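Local coordinates for (S)-ureidoglycine--glyoxylate transaminase (Bacillus subtilis, PDB 3ISL), which transfers the amino group of (S)-ureidoglycine to glyoxylate with the help of pyridoxal 5'-phosphate, yielding oxalurate and glycine in purine catabolism, at residues V327-P330 with G331-G335. Numbering follows the deposited sequence.
Sequences VEIP and GGIDG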
loop_
_atom_site.group_PDB
_atom_site.type_symbol
_atom_site.label_atom_id
_atom_site.label_comp_id
_atom_site.label_asym_id
_atom_site.label_seq_id
_atom_site.Cartn_x
_atom_site.Cartn_y
_atom_site.Cartn_z
ATOM N N VAL A 327 0.981 -3.795 31.034
ATOM C CA VAL A 327 1.253 -4.561 32.232
ATOM C C VAL A 327 2.668 -4.246 32.658
ATOM O O VAL A 327 3.586 -4.333 31.842
ATOM C CB VAL A 327 1.099 -6.071 31.986
ATOM C CG1 VAL A 327 1.405 -6.917 33.288
ATOM C CG2 VAL A 327 -0.295 -6.387 31.409
ATOM N N GLU A 328 2.842 -3.911 33.943
ATOM C CA GLU A 328 4.149 -3.555 34.490
ATOM C C GLU A 328 4.995 -4.814 34.616
ATOM O O GLU A 328 4.547 -5.818 35.200
ATOM C CB GLU A 328 4.020 -2.777 35.838
ATOM C CG GLU A 328 3.696 -1.273 35.624
ATOM C CD GLU A 328 3.428 -0.440 36.896
ATOM O OE1 GLU A 328 3.238 0.802 36.733
ATOM O OE2 GLU A 328 3.416 -1.000 38.031
ATOM N N ILE A 329 6.199 -4.755 34.038
ATOM C CA ILE A 329 7.211 -5.791 34.194
ATOM C C ILE A 329 7.786 -5.719 35.612
ATOM O O ILE A 329 8.383 -4.734 36.020
ATOM C CB ILE A 329 8.342 -5.674 33.121
ATOM C CG1 ILE A 329 7.732 -5.776 31.697
ATOM C CG2 ILE A 329 9.460 -6.735 33.363
ATOM C CD1 ILE A 329 8.648 -5.266 30.563
ATOM N N PRO A 330 7.599 -6.777 36.378
ATOM C CA PRO A 330 8.115 -6.786 37.782
ATOM C C PRO A 330 9.645 -6.693 37.841
ATOM O O PRO A 330 10.337 -7.170 36.925
ATOM C CB PRO A 330 7.652 -8.133 38.315
ATOM C CG PRO A 330 6.672 -8.715 37.228
ATOM C CD PRO A 330 7.021 -8.061 35.945
ATOM N N GLY A 331 10.176 -6.071 38.889
ATOM C CA GLY A 331 11.638 -5.922 39.055
ATOM C C GLY A 331 12.359 -7.264 38.994
ATOM O O GLY A 331 11.835 -8.273 39.497
ATOM N N GLY A 332 13.541 -7.305 38.369
ATOM C CA GLY A 332 14.305 -8.570 38.236
ATOM C C GLY A 332 13.809 -9.588 37.184
ATOM O O GLY A 332 14.241 -10.769 37.161
ATOM N N ILE A 333 12.897 -9.156 36.309
ATOM C CA ILE A 333 12.416 -10.044 35.252
ATOM C C ILE A 333 12.732 -9.400 33.913
ATOM O O ILE A 333 12.400 -8.242 33.685
ATOM C CB ILE A 333 10.913 -10.356 35.387
ATOM C CG1 ILE A 333 10.695 -11.417 36.469
ATOM C CG2 ILE A 333 10.353 -10.882 34.070
ATOM C CD1 ILE A 333 9.313 -11.395 37.094
ATOM N N ASP A 334 13.398 -10.154 33.042
ATOM C CA ASP A 334 13.790 -9.659 31.744
ATOM C C ASP A 334 12.531 -9.744 30.850
ATOM O O ASP A 334 12.060 -10.819 30.524
ATOM C CB ASP A 334 14.966 -10.496 31.207
ATOM C CG ASP A 334 15.312 -10.180 29.747
ATOM O OD1 ASP A 334 14.561 -9.425 29.080
ATOM O OD2 ASP A 334 16.344 -10.704 29.269
ATOM N N GLY A 335 11.972 -8.593 30.531
ATOM C CA GLY A 335 10.714 -8.511 29.807
ATOM C C GLY A 335 10.843 -9.029 28.381
ATOM O O GLY A 335 9.859 -9.550 27.792
#
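Ile329 and Ile333 face each other across a tight reversal of the chain, and the CG2 branch of Ile329 meets the Ile333 backbone. With chi1 at -59°, CG1 of Ile329 lies beside the backbone N and CG2 is turned opposite it, which brings this methyl to 3.3 Å from the carbonyl O of Ile333. The same CG2 is 4.3 Å from CG2 of Ile333. The longer branch of Ile329 ends with CD1 3.9 Å from CA of Gly335. Within the turn itself, Ile333 and Pro330 meet obliquely, CD1 of the isoleucine reaching CG of the proline ring at 3.8 Å. Trp362 of strand 361-365 touches both Ile329 and Pro330, and its NE1 is hydrogen-bonded to Gly335 O.

The Gly331-Gly332 corner is looser and faces solvent. The reversal there is closed by one long hydrogen bond from Ile333 N to Pro330 O, 3.3 Å. It is bent, with 136° at the hydrogen, and the donor is tilted out of the carbonyl plane. Gly332 has the positive phi expected at the third position of a type II beta turn. This surface turn joins strand 324-328 to helix 335-346, whose N-cap is Asp334.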